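Local coordinates for hypothetical protein Atu3615 (Agrobacterium tumefaciens str. C58, PDB 1ZNP) that is of unknown function but belongs to the cupin superfamily (DUF985) and is built round the beta barrel of that fold, at residues 52-66 and 99-112. Numbering follows the deposited sequence.
Sequences RSHWHRVTDAVEVWH and PQVIVPANCWQSAE
Q109 pairs with H56 through the backbone and sends its amide across the interior of the cupin barrel to E63 and W65, where it is gripped at both ends. OE1 accepts the indole N-H of W65 (NE1 to OE1 2.9 Å), a bond lying in the carbonyl plane. NE2 donates to OE1 of E63 at 3.0 Å, with carboxylate and amide planes almost perpendicular, and also to a water that bridges V58 N and C107 O. An extended chain beyond CG carries the amide this far, while CG itself makes a CH-pi contact over one face of the H56 imidazole, 3.7 Å from its centroid; amide and ring planes are only 15° apart. That ring is fixed in rotation by its own ND1, which donates in plane to H54 O at 2.7 Å. W65 also rests its CH2 on A111 CB and its CD1 on V103 CG2.

Two ladders frame this interior. E63–H66 runs antiparallel to Q100–V103 (short axes at 160°), with E63–V103 and W65–V101 as hydrogen-bonded pairs. S53 pairs with A111 and H56 with Q109, the register slipping by one between them at a beta bulge where the chain turns at W55. Away from the Q109 amide, S110 OG stands 3.1 Å above the W55 ring, over its centre, and R57 CD sits over a face of the W108 six-membered ring, 3.8 Å from its centroid (CH-pi), the guanidinium nearly perpendicular to the indole (84°).

Chemically, the buried Q109 amide has both polar atoms satisfied: OE1 takes the indole N-H while NE2 serves E63 OE1 and the water, which fixes the amide's orientation and links the two ladders through side chains.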
ATOM      1  N   ARG A  52      -4.270 -10.896  16.174  1.00 41.11           N
ATOM      2  CA  ARG A  52      -3.834 -10.532  14.825  1.00 40.51           C
ATOM      3  C   ARG A  52      -3.323 -11.717  13.996  1.00 38.11           C
ATOM      4  O   ARG A  52      -3.380 -12.869  14.431  1.00 37.16           O
ATOM      5  CB  ARG A  52      -2.739  -9.461  14.914  1.00 41.55           C
ATOM      6  CG  ARG A  52      -1.470  -9.921  15.602  1.00 42.68           C
ATOM      7  CD  ARG A  52      -0.724  -8.748  16.212  1.00 46.68           C
ATOM      8  NE  ARG A  52       0.456  -9.161  16.976  1.00 51.18           N
ATOM      9  CZ  ARG A  52       1.615  -9.541  16.438  1.00 52.87           C
ATOM     10  NH1 ARG A  52       2.628  -9.903  17.220  1.00 51.90           N
ATOM     11  NH2 ARG A  52       1.769  -9.548  15.118  1.00 53.67           N
ATOM     12  N   SER A  53      -2.840 -11.416  12.793  1.00 35.16           N
ATOM     13  CA  SER A  53      -2.293 -12.422  11.887  1.00 33.16           C
ATOM     14  C   SER A  53      -0.775 -12.259  11.886  1.00 32.09           C
ATOM     15  O   SER A  53      -0.263 -11.253  11.417  1.00 33.60           O
ATOM     16  CB  SER A  53      -2.841 -12.208  10.479  1.00 34.37           C
ATOM     17  OG  SER A  53      -2.300 -13.141   9.563  1.00 33.85           O
ATOM     18  N   HIS A  54      -0.062 -13.247  12.416  1.00 29.71           N
ATOM     19  CA  HIS A  54       1.393 -13.181  12.498  1.00 28.28           C
ATOM     20  C   HIS A  54       2.090 -13.298  11.148  1.00 25.70           C
ATOM     21  O   HIS A  54       1.491 -13.755  10.176  1.00 24.67           O
ATOM     22  CB  HIS A  54       1.907 -14.262  13.454  1.00 30.25           C
ATOM     23  CG  HIS A  54       1.503 -14.046  14.880  1.00 33.88           C
ATOM     24  ND1 HIS A  54       0.186 -13.944  15.275  1.00 34.83           N
ATOM     25  CD2 HIS A  54       2.244 -13.887  16.004  1.00 34.60           C
ATOM     26  CE1 HIS A  54       0.133 -13.727  16.577  1.00 34.64           C
ATOM     27  NE2 HIS A  54       1.368 -13.690  17.044  1.00 34.72           N
ATOM     28  N   TRP A  55       3.351 -12.868  11.101  1.00 24.33           N
ATOM     29  CA  TRP A  55       4.163 -12.906   9.885  1.00 23.70           C
ATOM     30  C   TRP A  55       4.313 -14.315   9.323  1.00 23.61           C
ATOM     31  O   TRP A  55       4.705 -15.242  10.036  1.00 24.78           O
ATOM     32  CB  TRP A  55       5.565 -12.345  10.138  1.00 20.86           C
ATOM     33  CG  TRP A  55       5.660 -10.853  10.288  1.00 22.39           C
ATOM     34  CD1 TRP A  55       5.935 -10.171  11.433  1.00 23.03           C
ATOM     35  CD2 TRP A  55       5.564  -9.862   9.246  1.00 23.06           C
ATOM     36  NE1 TRP A  55       6.028  -8.820  11.177  1.00 25.52           N
ATOM     37  CE2 TRP A  55       5.803  -8.600   9.845  1.00 21.91           C
ATOM     38  CE3 TRP A  55       5.302  -9.917   7.868  1.00 22.96           C
ATOM     39  CZ2 TRP A  55       5.790  -7.407   9.118  1.00 20.80           C
ATOM     40  CZ3 TRP A  55       5.290  -8.720   7.138  1.00 21.72           C
ATOM     41  CH2 TRP A  55       5.533  -7.483   7.772  1.00 21.69           C
ATOM     42  N   HIS A  56       4.022 -14.463   8.035  1.00 21.79           N
ATOM     43  CA  HIS A  56       4.117 -15.753   7.369  1.00 22.55           C
ATOM     44  C   HIS A  56       4.136 -15.517   5.870  1.00 22.14           C
ATOM     45  O   HIS A  56       3.947 -14.386   5.406  1.00 19.95           O
ATOM     46  CB  HIS A  56       2.897 -16.608   7.699  1.00 21.89           C
ATOM     47  CG  HIS A  56       1.612 -16.016   7.210  1.00 24.10           C
ATOM     48  ND1 HIS A  56       1.031 -14.911   7.796  1.00 23.58           N
ATOM     49  CD2 HIS A  56       0.833 -16.331   6.146  1.00 24.28           C
ATOM     50  CE1 HIS A  56      -0.048 -14.571   7.115  1.00 24.01           C
ATOM     51  NE2 HIS A  56      -0.190 -15.416   6.109  1.00 24.93           N
ATOM     52  N   ARG A  57       4.350 -16.587   5.115  1.00 21.48           N
ATOM     53  CA  ARG A  57       4.349 -16.483   3.670  1.00 21.73           C
ATOM     54  C   ARG A  57       3.938 -17.796   3.008  1.00 21.57           C
ATOM     55  O   ARG A  57       4.111 -18.881   3.578  1.00 19.73           O
ATOM     56  CB  ARG A  57       5.729 -16.036   3.152  1.00 23.09           C
ATOM     57  CG  ARG A  57       6.826 -17.062   3.305  1.00 27.19           C
ATOM     58  CD  ARG A  57       8.211 -16.468   3.055  1.00 29.23           C
ATOM     59  NE  ARG A  57       9.233 -17.297   3.697  1.00 35.25           N
ATOM     60  CZ  ARG A  57       9.676 -18.467   3.234  1.00 34.15           C
ATOM     61  NH1 ARG A  57       9.217 -18.979   2.102  1.00 35.97           N
ATOM     62  NH2 ARG A  57      10.562 -19.150   3.934  1.00 35.43           N
ATOM     63  N   VAL A  58       3.348 -17.666   1.819  1.00 19.73           N
ATOM     64  CA  VAL A  58       2.931 -18.792   1.013  1.00 20.16           C
ATOM     65  C   VAL A  58       4.034 -18.809  -0.038  1.00 23.04           C
ATOM     66  O   VAL A  58       4.101 -17.929  -0.898  1.00 24.09           O
ATOM     67  CB  VAL A  58       1.555 -18.531   0.386  1.00 19.69           C
ATOM     68  CG1 VAL A  58       1.104 -19.738  -0.395  1.00 15.42           C
ATOM     69  CG2 VAL A  58       0.544 -18.192   1.485  1.00 18.64           C
ATOM     70  N   THR A  59       4.905 -19.810   0.055  1.00 23.83           N
ATOM     71  CA  THR A  59       6.074 -19.924  -0.812  1.00 25.15           C
ATOM     72  C   THR A  59       5.918 -19.982  -2.315  1.00 26.17           C
ATOM     73  O   THR A  59       6.728 -19.404  -3.035  1.00 29.08           O
ATOM     74  CB  THR A  59       6.951 -21.146  -0.422  1.00 25.74           C
ATOM     75  OG1 THR A  59       6.242 -22.359  -0.709  1.00 26.85           O
ATOM     76  CG2 THR A  59       7.311 -21.107   1.060  1.00 22.77           C
ATOM     77  N   ASP A  60       4.885 -20.654  -2.805  1.00 25.60           N
ATOM     78  CA  ASP A  60       4.735 -20.820  -4.246  1.00 23.86           C
ATOM     79  C   ASP A  60       3.402 -20.428  -4.852  1.00 23.18           C
ATOM     80  O   ASP A  60       2.988 -20.980  -5.874  1.00 22.72           O
ATOM     81  CB  ASP A  60       5.019 -22.272  -4.583  1.00 23.93           C
ATOM     82  CG  ASP A  60       4.280 -23.234  -3.654  1.00 24.49           C
ATOM     83  OD1 ASP A  60       4.839 -24.304  -3.349  1.00 24.89           O
ATOM     84  OD2 ASP A  60       3.143 -22.926  -3.236  1.00 21.89           O
ATOM     85  N   ALA A  61       2.725 -19.475  -4.234  1.00 22.04           N
ATOM     86  CA  ALA A  61       1.444 -19.057  -4.761  1.00 18.75           C
ATOM     87  C   ALA A  61       1.115 -17.661  -4.296  1.00 17.79           C
ATOM     88  O   ALA A  61       1.530 -17.244  -3.213  1.00 15.11           O
ATOM     89  CB  ALA A  61       0.361 -20.020  -4.317  1.00 15.99           C
ATOM     90  N   VAL A  62       0.377 -16.957  -5.151  1.00 16.05           N
ATOM     91  CA  VAL A  62      -0.090 -15.608  -4.917  1.00 15.98           C
ATOM     92  C   VAL A  62      -1.392 -15.667  -4.104  1.00 17.41           C
ATOM     93  O   VAL A  62      -2.308 -16.438  -4.413  1.00 14.64           O
ATOM     94  CB  VAL A  62      -0.407 -14.911  -6.255  1.00 15.73           C
ATOM     95  CG1 VAL A  62      -1.107 -13.578  -6.008  1.00 13.73           C
ATOM     96  CG2 VAL A  62       0.867 -14.714  -7.049  1.00 17.95           C
ATOM     97  N   GLU A  63      -1.478 -14.842  -3.076  1.00 17.25           N
ATOM     98  CA  GLU A  63      -2.671 -14.805  -2.266  1.00 19.69           C
ATOM     99  C   GLU A  63      -3.337 -13.439  -2.392  1.00 20.31           C
ATOM    100  O   GLU A  63      -2.680 -12.408  -2.299  1.00 21.43           O
ATOM    101  CB  GLU A  63      -2.320 -15.092  -0.808  1.00 23.05           C
ATOM    102  CG  GLU A  63      -3.512 -14.990   0.130  1.00 29.36           C
ATOM    103  CD  GLU A  63      -3.302 -15.754   1.420  1.00 31.19           C
ATOM    104  OE1 GLU A  63      -2.183 -15.685   1.970  1.00 33.58           O
ATOM    105  OE2 GLU A  63      -4.262 -16.413   1.880  1.00 32.83           O
ATOM    106  N   VAL A  64      -4.640 -13.430  -2.635  1.00 19.89           N
ATOM    107  CA  VAL A  64      -5.352 -12.176  -2.746  1.00 18.51           C
ATOM    108  C   VAL A  64      -6.340 -12.039  -1.590  1.00 19.03           C
ATOM    109  O   VAL A  64      -7.148 -12.944  -1.331  1.00 18.75           O
ATOM    110  CB  VAL A  64      -6.127 -12.089  -4.065  1.00 19.88           C
ATOM    111  CG1 VAL A  64      -6.900 -10.774  -4.122  1.00 15.46           C
ATOM    112  CG2 VAL A  64      -5.163 -12.234  -5.241  1.00 17.93           C
ATOM    113  N   TRP A  65      -6.268 -10.904  -0.903  1.00 17.99           N
ATOM    114  CA  TRP A  65      -7.154 -10.626   0.221  1.00 18.75           C
ATOM    115  C   TRP A  65      -8.389  -9.855  -0.235  1.00 17.23           C
ATOM    116  O   TRP A  65      -8.302  -8.979  -1.094  1.00 18.82           O
ATOM    117  CB  TRP A  65      -6.409  -9.831   1.301  1.00 17.82           C
ATOM    118  CG  TRP A  65      -5.428 -10.641   2.110  1.00 20.14           C
ATOM    119  CD1 TRP A  65      -4.341 -11.326   1.646  1.00 20.76           C
ATOM    120  CD2 TRP A  65      -5.423 -10.803   3.536  1.00 21.03           C
ATOM    121  NE1 TRP A  65      -3.658 -11.900   2.693  1.00 21.44           N
ATOM    122  CE2 TRP A  65      -4.300 -11.596   3.864  1.00 20.55           C
ATOM    123  CE3 TRP A  65      -6.259 -10.352   4.570  1.00 21.05           C
ATOM    124  CZ2 TRP A  65      -3.992 -11.948   5.178  1.00 20.66           C
ATOM    125  CZ3 TRP A  65      -5.952 -10.703   5.878  1.00 21.06           C
ATOM    126  CH2 TRP A  65      -4.825 -11.494   6.169  1.00 21.33           C
ATOM    127  N   HIS A  66      -9.541 -10.199   0.337  1.00 17.97           N
ATOM    128  CA  HIS A  66     -10.803  -9.547  -0.016  1.00 17.08           C
ATOM    129  C   HIS A  66     -11.548  -9.138   1.253  1.00 17.72           C
ATOM    130  O   HIS A  66     -11.773  -9.969   2.143  1.00 17.84           O
ATOM    131  CB  HIS A  66     -11.694 -10.498  -0.831  1.00 17.12           C
ATOM    132  CG  HIS A  66     -11.002 -11.133  -2.000  1.00 17.93           C
ATOM    133  ND1 HIS A  66     -10.149 -12.211  -1.866  1.00 19.74           N
ATOM    134  CD2 HIS A  66     -11.039 -10.849  -3.322  1.00 16.13           C
ATOM    135  CE1 HIS A  66      -9.695 -12.563  -3.055  1.00 18.27           C
ATOM    136  NE2 HIS A  66     -10.222 -11.754  -3.954  1.00 19.61           N
ATOM    137  N   PRO A  99     -10.539  -2.750  -1.103  1.00 15.44           N
ATOM    138  CA  PRO A  99     -11.084  -4.002  -0.576  1.00 15.26           C
ATOM    139  C   PRO A  99     -10.421  -5.235  -1.172  1.00 15.70           C
ATOM    140  O   PRO A  99     -10.802  -6.358  -0.880  1.00 15.41           O
ATOM    141  CB  PRO A  99     -12.566  -3.909  -0.930  1.00 16.21           C
ATOM    142  CG  PRO A  99     -12.527  -3.213  -2.278  1.00 17.56           C
ATOM    143  CD  PRO A  99     -11.457  -2.133  -2.080  1.00 15.43           C
ATOM    144  N   GLN A 100      -9.426  -5.016  -2.013  1.00 17.68           N
ATOM    145  CA  GLN A 100      -8.722  -6.127  -2.642  1.00 18.54           C
ATOM    146  C   GLN A 100      -7.254  -5.773  -2.704  1.00 17.37           C
ATOM    147  O   GLN A 100      -6.905  -4.683  -3.134  1.00 17.43           O
ATOM    148  CB  GLN A 100      -9.250  -6.359  -4.057  1.00 16.85           C
ATOM    149  CG  GLN A 100      -8.789  -7.651  -4.676  1.00 17.31           C
ATOM    150  CD  GLN A 100      -9.189  -7.758  -6.125  1.00 19.75           C
ATOM    151  OE1 GLN A 100      -8.426  -7.392  -7.022  1.00 20.92           O
ATOM    152  NE2 GLN A 100     -10.400  -8.242  -6.366  1.00 18.71           N
ATOM    153  N   VAL A 101      -6.404  -6.682  -2.241  1.00 19.23           N
ATOM    154  CA  VAL A 101      -4.959  -6.464  -2.271  1.00 20.04           C
ATOM    155  C   VAL A 101      -4.244  -7.781  -2.588  1.00 20.25           C
ATOM    156  O   VAL A 101      -4.562  -8.844  -2.031  1.00 17.01           O
ATOM    157  CB  VAL A 101      -4.442  -5.861  -0.943  1.00 17.96           C
ATOM    158  CG1 VAL A 101      -5.086  -6.554   0.217  1.00 23.83           C
ATOM    159  CG2 VAL A 101      -2.942  -6.009  -0.853  1.00 18.87           C
ATOM    160  N   ILE A 102      -3.278  -7.680  -3.498  1.00 18.92           N
ATOM    161  CA  ILE A 102      -2.520  -8.815  -3.985  1.00 19.20           C
ATOM    162  C   ILE A 102      -1.178  -9.059  -3.336  1.00 21.23           C
ATOM    163  O   ILE A 102      -0.223  -8.346  -3.609  1.00 23.50           O
ATOM    164  CB  ILE A 102      -2.246  -8.684  -5.493  1.00 18.39           C
ATOM    165  CG1 ILE A 102      -3.562  -8.661  -6.260  1.00 18.74           C
ATOM    166  CG2 ILE A 102      -1.369  -9.818  -5.965  1.00 17.60           C
ATOM    167  CD1 ILE A 102      -4.280  -7.357  -6.118  1.00 25.43           C
ATOM    168  N   VAL A 103      -1.090 -10.088  -2.501  1.00 21.33           N
ATOM    169  CA  VAL A 103       0.179 -10.402  -1.888  1.00 21.90           C
ATOM    170  C   VAL A 103       0.897 -11.324  -2.871  1.00 22.16           C
ATOM    171  O   VAL A 103       0.458 -12.449  -3.118  1.00 24.08           O
ATOM    172  CB  VAL A 103       0.006 -11.136  -0.540  1.00 22.79           C
ATOM    173  CG1 VAL A 103       1.376 -11.348   0.112  1.00 20.29           C
ATOM    174  CG2 VAL A 103      -0.921 -10.339   0.376  1.00 19.63           C
ATOM    175  N   PRO A 104       1.992 -10.848  -3.473  1.00 20.47           N
ATOM    176  CA  PRO A 104       2.722 -11.686  -4.422  1.00 20.21           C
ATOM    177  C   PRO A 104       3.271 -12.945  -3.742  1.00 19.78           C
ATOM    178  O   PRO A 104       3.340 -13.017  -2.517  1.00 18.11           O
ATOM    179  CB  PRO A 104       3.811 -10.746  -4.947  1.00 18.92           C
ATOM    180  CG  PRO A 104       4.037  -9.823  -3.818  1.00 21.63           C
ATOM    181  CD  PRO A 104       2.646  -9.539  -3.316  1.00 21.50           C
ATOM    182  N   ALA A 105       3.647 -13.931  -4.549  1.00 19.70           N
ATOM    183  CA  ALA A 105       4.163 -15.201  -4.051  1.00 19.72           C
ATOM    184  C   ALA A 105       5.470 -15.101  -3.268  1.00 21.06           C
ATOM    185  O   ALA A 105       6.358 -14.317  -3.599  1.00 20.66           O
ATOM    186  CB  ALA A 105       4.322 -16.182  -5.204  1.00 18.41           C
ATOM    187  N   ASN A 106       5.560 -15.919  -2.225  1.00 21.46           N
ATOM    188  CA  ASN A 106       6.714 -15.981  -1.344  1.00 23.47           C
ATOM    189  C   ASN A 106       7.034 -14.665  -0.652  1.00 24.11           C
ATOM    190  O   ASN A 106       8.146 -14.474  -0.171  1.00 24.88           O
ATOM    191  CB  ASN A 106       7.952 -16.456  -2.100  1.00 23.12           C
ATOM    192  CG  ASN A 106       9.050 -16.934  -1.165  1.00 23.81           C
ATOM    193  OD1 ASN A 106      10.233 -16.839  -1.479  1.00 25.82           O
ATOM    194  ND2 ASN A 106       8.658 -17.459  -0.013  1.00 24.34           N
ATOM    195  N   CYS A 107       6.066 -13.754  -0.596  1.00 24.40           N
ATOM    196  CA  CYS A 107       6.281 -12.477   0.074  1.00 22.90           C
ATOM    197  C   CYS A 107       5.764 -12.542   1.508  1.00 23.08           C
ATOM    198  O   CYS A 107       4.662 -13.025   1.751  1.00 22.76           O
ATOM    199  CB  CYS A 107       5.547 -11.368  -0.673  1.00 24.64           C
ATOM    200  SG  CYS A 107       5.482  -9.807   0.231  1.00 27.54           S
ATOM    201  N   TRP A 108       6.552 -12.057   2.458  1.00 23.84           N
ATOM    202  CA  TRP A 108       6.128 -12.067   3.850  1.00 23.24           C
ATOM    203  C   TRP A 108       4.866 -11.221   4.037  1.00 21.80           C
ATOM    204  O   TRP A 108       4.719 -10.164   3.412  1.00 19.01           O
ATOM    205  CB  TRP A 108       7.241 -11.531   4.759  1.00 25.70           C
ATOM    206  CG  TRP A 108       8.399 -12.475   4.955  1.00 28.14           C
ATOM    207  CD1 TRP A 108       9.638 -12.387   4.388  1.00 29.02           C
ATOM    208  CD2 TRP A 108       8.413 -13.654   5.763  1.00 29.27           C
ATOM    209  NE1 TRP A 108      10.422 -13.437   4.795  1.00 29.89           N
ATOM    210  CE2 TRP A 108       9.693 -14.230   5.639  1.00 30.71           C
ATOM    211  CE3 TRP A 108       7.464 -14.280   6.583  1.00 31.79           C
ATOM    212  CZ2 TRP A 108      10.054 -15.407   6.305  1.00 32.51           C
ATOM    213  CZ3 TRP A 108       7.822 -15.450   7.247  1.00 33.77           C
ATOM    214  CH2 TRP A 108       9.109 -16.001   7.103  1.00 34.75           C
ATOM    215  N   GLN A 109       3.969 -11.678   4.908  1.00 21.14           N
ATOM    216  CA  GLN A 109       2.728 -10.961   5.163  1.00 22.14           C
ATOM    217  C   GLN A 109       2.183 -11.112   6.580  1.00 21.99           C
ATOM    218  O   GLN A 109       2.302 -12.165   7.196  1.00 23.54           O
ATOM    219  CB  GLN A 109       1.659 -11.410   4.167  1.00 22.90           C
ATOM    220  CG  GLN A 109       1.313 -12.880   4.255  1.00 27.41           C
ATOM    221  CD  GLN A 109       0.174 -13.265   3.333  1.00 30.11           C
ATOM    222  OE1 GLN A 109      -0.914 -12.684   3.395  1.00 31.87           O
ATOM    223  NE2 GLN A 109       0.412 -14.252   2.475  1.00 31.01           N
ATOM    224  N   SER A 110       1.590 -10.034   7.092  1.00 21.53           N
ATOM    225  CA  SER A 110       0.993 -10.032   8.426  1.00 19.84           C
ATOM    226  C   SER A 110      -0.118  -8.997   8.405  1.00 19.92           C
ATOM    227  O   SER A 110      -0.104  -8.087   7.584  1.00 20.05           O
ATOM    228  CB  SER A 110       2.023  -9.671   9.501  1.00 19.86           C
ATOM    229  OG  SER A 110       2.566  -8.388   9.288  1.00 19.63           O
ATOM    230  N   ALA A 111      -1.089  -9.141   9.297  1.00 16.91           N
ATOM    231  CA  ALA A 111      -2.192  -8.210   9.320  1.00 18.50           C
ATOM    232  C   ALA A 111      -2.828  -8.091  10.696  1.00 19.92           C
ATOM    233  O   ALA A 111      -2.561  -8.882  11.594  1.00 22.44           O
ATOM    234  CB  ALA A 111      -3.236  -8.639   8.296  1.00 14.36           C
ATOM    235  N   GLU A 112      -3.663  -7.076  10.857  1.00 21.76           N
ATOM    236  CA  GLU A 112      -4.363  -6.850  12.107  1.00 26.08           C
ATOM    237  C   GLU A 112      -5.627  -6.055  11.806  1.00 26.17           C
ATOM    238  O   GLU A 112      -5.657  -5.246  10.876  1.00 28.57           O
ATOM    239  CB  GLU A 112      -3.474  -6.085  13.098  1.00 26.52           C
ATOM    240  CG  GLU A 112      -3.001  -4.749  12.581  1.00 33.32           C
ATOM    241  CD  GLU A 112      -1.518  -4.725  12.186  1.00 37.57           C
ATOM    242  OE1 GLU A 112      -1.030  -3.615  11.853  1.00 39.50           O
ATOM    243  OE2 GLU A 112      -0.849  -5.790  12.210  1.00 33.51           O
TER
HETATM  244  O   HOH W   1       2.814 -15.076   1.085  1.00 19.96           O
HETATM  245  O   HOH W   2       1.704 -14.894  -1.354  1.00 19.27           O